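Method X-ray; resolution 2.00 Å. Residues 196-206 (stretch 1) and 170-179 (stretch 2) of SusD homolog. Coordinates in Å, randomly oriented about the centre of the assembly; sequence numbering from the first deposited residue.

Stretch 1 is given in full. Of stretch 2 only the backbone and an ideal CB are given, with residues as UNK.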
# COMPACT_ATOMS: atom_id res chain seq x y z
N ASN A 196 21.01 -7.19 10.40
CA ASN A 196 21.30 -8.26 9.45
C ASN A 196 21.26 -7.71 8.02
O ASN A 196 20.19 -7.56 7.43
CB ASN A 196 20.27 -9.39 9.59
CG ASN A 196 20.63 -10.62 8.77
OD1 ASN A 196 21.12 -10.51 7.65
ND2 ASN A 196 20.37 -11.79 9.32
N VAL A 197 22.43 -7.40 7.47
CA VAL A 197 22.55 -6.85 6.12
C VAL A 197 21.97 -7.77 5.03
O VAL A 197 21.41 -7.29 4.05
CB VAL A 197 24.02 -6.53 5.77
CG1 VAL A 197 24.13 -6.03 4.34
CG2 VAL A 197 24.56 -5.49 6.74
N GLN A 198 22.11 -9.08 5.21
CA GLN A 198 21.58 -10.04 4.23
C GLN A 198 20.07 -9.86 4.06
O GLN A 198 19.55 -10.00 2.96
CB GLN A 198 21.89 -11.47 4.67
CG GLN A 198 23.35 -11.88 4.46
CD GLN A 198 24.32 -10.76 4.81
OE1 GLN A 198 24.68 -9.94 3.96
NE2 GLN A 198 24.73 -10.71 6.07
N ASN A 199 19.37 -9.57 5.15
CA ASN A 199 17.93 -9.36 5.05
C ASN A 199 17.66 -8.03 4.34
O ASN A 199 16.71 -7.93 3.56
CB ASN A 199 17.29 -9.38 6.44
CG ASN A 199 16.93 -10.79 6.88
OD1 ASN A 199 16.72 -11.05 8.06
ND2 ASN A 199 16.84 -11.70 5.91
N TRP A 200 18.48 -7.02 4.60
CA TRP A 200 18.28 -5.74 3.93
C TRP A 200 18.43 -5.92 2.43
O TRP A 200 17.73 -5.28 1.65
CB TRP A 200 19.29 -4.70 4.44
CG TRP A 200 18.83 -4.01 5.68
CD1 TRP A 200 19.26 -4.24 6.96
CD2 TRP A 200 17.79 -3.03 5.78
NE1 TRP A 200 18.56 -3.46 7.84
CE2 TRP A 200 17.65 -2.70 7.15
CE3 TRP A 200 16.97 -2.39 4.84
CZ2 TRP A 200 16.72 -1.76 7.60
CZ3 TRP A 200 16.04 -1.45 5.30
CH2 TRP A 200 15.92 -1.15 6.66
N VAL A 201 19.33 -6.81 2.03
CA VAL A 201 19.53 -7.09 0.61
C VAL A 201 18.28 -7.75 0.04
O VAL A 201 17.83 -7.40 -1.04
CB VAL A 201 20.75 -8.02 0.39
CG1 VAL A 201 20.77 -8.53 -1.04
CG2 VAL A 201 22.04 -7.26 0.69
N LYS A 202 17.72 -8.70 0.78
CA LYS A 202 16.51 -9.37 0.33
C LYS A 202 15.38 -8.36 0.18
O LYS A 202 14.60 -8.44 -0.77
CB LYS A 202 16.11 -10.46 1.32
CG LYS A 202 17.09 -11.62 1.38
CD LYS A 202 16.60 -12.71 2.31
CE LYS A 202 17.52 -13.92 2.26
NZ LYS A 202 16.96 -15.04 3.05
N LEU A 203 15.29 -7.42 1.10
CA LEU A 203 14.24 -6.40 1.02
C LEU A 203 14.46 -5.56 -0.23
O LEU A 203 13.51 -5.25 -0.95
CB LEU A 203 14.25 -5.51 2.26
CG LEU A 203 13.36 -4.26 2.19
CD1 LEU A 203 11.92 -4.66 1.88
CD2 LEU A 203 13.45 -3.50 3.50
N ALA A 204 15.71 -5.21 -0.51
CA ALA A 204 16.04 -4.41 -1.69
C ALA A 204 15.67 -5.13 -2.98
O ALA A 204 15.12 -4.52 -3.90
CB ALA A 204 17.54 -4.07 -1.69
N ASN A 205 15.98 -6.42 -3.06
CA ASN A 205 15.66 -7.20 -4.26
C ASN A 205 14.16 -7.43 -4.38
O ASN A 205 13.64 -7.57 -5.49
CB ASN A 205 16.37 -8.55 -4.24
CG ASN A 205 17.86 -8.44 -4.51
OD1 ASN A 205 18.29 -7.64 -5.34
ND2 ASN A 205 18.64 -9.28 -3.84
N SER A 206 13.47 -7.50 -3.25
CA SER A 206 12.03 -7.72 -3.26
C SER A 206 11.36 -6.46 -3.80
O SER A 206 10.37 -6.53 -4.54
CB SER A 206 11.53 -8.02 -1.84
OG SER A 206 12.16 -9.18 -1.33
N UNK A 170 19.40 2.48 -8.65
CA UNK A 170 19.87 2.75 -7.30
C UNK A 170 19.76 1.52 -6.40
O UNK A 170 20.63 1.28 -5.56
CB UNK A 170 19.08 3.91 -6.69
N UNK A 171 18.68 0.75 -6.56
CA UNK A 171 18.50 -0.46 -5.76
C UNK A 171 19.60 -1.47 -6.08
O UNK A 171 20.15 -2.10 -5.17
CB UNK A 171 17.12 -1.07 -6.01
N UNK A 172 19.93 -1.62 -7.35
CA UNK A 172 20.98 -2.55 -7.75
C UNK A 172 22.32 -2.11 -7.16
O UNK A 172 23.15 -2.93 -6.79
CB UNK A 172 21.07 -2.64 -9.27
N UNK A 173 22.52 -0.79 -7.09
CA UNK A 173 23.76 -0.27 -6.53
C UNK A 173 23.85 -0.62 -5.05
O UNK A 173 24.90 -1.04 -4.56
CB UNK A 173 23.85 1.24 -6.73
N UNK A 174 22.75 -0.45 -4.33
CA UNK A 174 22.71 -0.77 -2.90
C UNK A 174 23.02 -2.25 -2.69
O UNK A 174 23.82 -2.61 -1.82
CB UNK A 174 21.35 -0.42 -2.30
N UNK A 175 22.37 -3.11 -3.47
CA UNK A 175 22.57 -4.55 -3.37
C UNK A 175 24.02 -4.94 -3.66
O UNK A 175 24.62 -5.73 -2.92
CB UNK A 175 21.63 -5.28 -4.33
N UNK A 176 24.58 -4.40 -4.72
CA UNK A 176 25.96 -4.70 -5.08
C UNK A 176 26.92 -4.43 -3.92
O UNK A 176 27.81 -5.22 -3.63
CB UNK A 176 26.37 -3.88 -6.30
N UNK A 177 26.72 -3.30 -3.25
CA UNK A 177 27.60 -2.94 -2.14
C UNK A 177 27.33 -3.76 -0.89
O UNK A 177 28.25 -4.30 -0.29
CB UNK A 177 27.45 -1.45 -1.82
N UNK A 178 26.06 -3.88 -0.51
CA UNK A 178 25.68 -4.62 0.69
C UNK A 178 25.99 -6.11 0.59
O UNK A 178 26.17 -6.78 1.61
CB UNK A 178 24.19 -4.43 0.97
N UNK A 179 26.08 -6.62 -0.63
CA UNK A 179 26.39 -8.04 -0.82
C UNK A 179 27.84 -8.35 -0.45
O UNK A 179 28.22 -9.52 -0.36
CB UNK A 179 26.12 -8.45 -2.27

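The two helices run nearly antiparallel, at 158° between their directions, with axes 9.5 Å apart at closest approach.

Position 170 has helical backbone angles and nothing of 196-206 within 5.5 Å of its CB; almost any helix former would serve. It is Asp170, whose OD2 is hydrogen-bonded elsewhere in the structure.

At position 171 the CA-to-CB bond points toward the partner, but the ideal CB is still 4.5 Å from Ala204 O. The small methyl of Ala204 leaves room for a medium or long apolar chain. Leu171 (chi1 m, chi2 t) takes it, placing CD1 4.0 Å from Ala204 O and CD2 4.4 Å from Ala204 CB.

Positions 172 and 173 find no partner atom near CB, and polar or charged residues are as suitable as any. They are Ser172, with its OG hydrogen-bonded to a residue just outside the stretch, and Lys173, fully extended and exposed.

Position 174 points toward the partner, yet its CB lies 5.3 Å from Ala204 CB. Small or medium residues, polar or not, are all plausible. Ser174 makes no contact here; its OG is hydrogen-bonded elsewhere.

Position 175 belongs to the closer of the two register pairs, its CA 5.6 Å from Val201 CA. The ideal CB lies 4.2 Å from Asn205 OD1, 4.7 Å from Val201 CG1 and 5.0 Å from Ala204 CB. So close an approach favours a compact residue, Ala, Val or perhaps Ile against the methyls of Val201 and Ala204, though Thr would also be plausible beside Asn205 OD1. Val175 (chi1 t) uses both methyls: CG1 packs 4.0 Å from Val201 CG1, while CG2 sits 3.6 Å from Ala204 CB and 3.5 Å from Asn205 OD1.

Position 176 points away and 177 is out of reach, so stretch 1 sets little limit on either. Glu176 is exposed, and Leu177 does not touch the partner.

At position 178 the ideal CB already lies 3.6 Å from Val201 CG2 and 3.7 Å from Val197 CG1, an apolar surface that suits Ala, Leu, Ile or Met. Leu178 (chi1 m, chi2 t) makes its closest side-chain approach to both valines with CB, and its CD2 also lies 4.0 Å from Val197 CG1.

Position 179 points away, with its CB 5.2 Å from Val201 CG2; only a chain that bends back could reach the valine, and many polar residues would fit. In Asn179 the amide end does return, covering the flank of Val201.

Stretch 2 (170-179) DLSKSVELLN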
# COMPACT_ATOMS: atom_id res chain seq x y z
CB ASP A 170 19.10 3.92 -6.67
CG ASP A 170 19.47 5.26 -7.29
OD1 ASP A 170 20.62 5.42 -7.73
OD2 ASP A 170 18.60 6.16 -7.32
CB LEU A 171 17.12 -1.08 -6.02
CG LEU A 171 15.94 -0.37 -5.34
CD1 LEU A 171 14.63 -0.99 -5.80
CD2 LEU A 171 16.08 -0.46 -3.82
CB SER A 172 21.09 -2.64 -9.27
OG SER A 172 19.91 -3.16 -9.83
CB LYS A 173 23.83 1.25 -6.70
CG LYS A 173 25.11 1.85 -6.12
CD LYS A 173 25.15 3.36 -6.27
CE LYS A 173 26.41 3.93 -5.64
NZ LYS A 173 26.47 5.42 -5.74
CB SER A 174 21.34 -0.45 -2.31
OG SER A 174 21.11 0.95 -2.26
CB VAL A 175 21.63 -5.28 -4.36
CG1 VAL A 175 21.97 -6.77 -4.40
CG2 VAL A 175 20.18 -5.09 -3.92
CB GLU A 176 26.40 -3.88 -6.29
CG GLU A 176 27.89 -3.55 -6.26
CD GLU A 176 28.51 -3.50 -7.64
OE1 GLU A 176 27.90 -4.02 -8.60
OE2 GLU A 176 29.64 -2.95 -7.76
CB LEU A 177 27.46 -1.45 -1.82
CG LEU A 177 28.40 -0.92 -0.73
CD1 LEU A 177 28.82 0.50 -1.06
CD2 LEU A 177 27.73 -0.99 0.62
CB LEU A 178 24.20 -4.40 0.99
CG LEU A 178 23.85 -2.93 1.31
CD1 LEU A 178 22.36 -2.77 1.51
CD2 LEU A 178 24.61 -2.50 2.56
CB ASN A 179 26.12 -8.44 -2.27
CG ASN A 179 24.74 -9.05 -2.46
OD1 ASN A 179 24.24 -9.16 -3.58
ND2 ASN A 179 24.11 -9.45 -1.37
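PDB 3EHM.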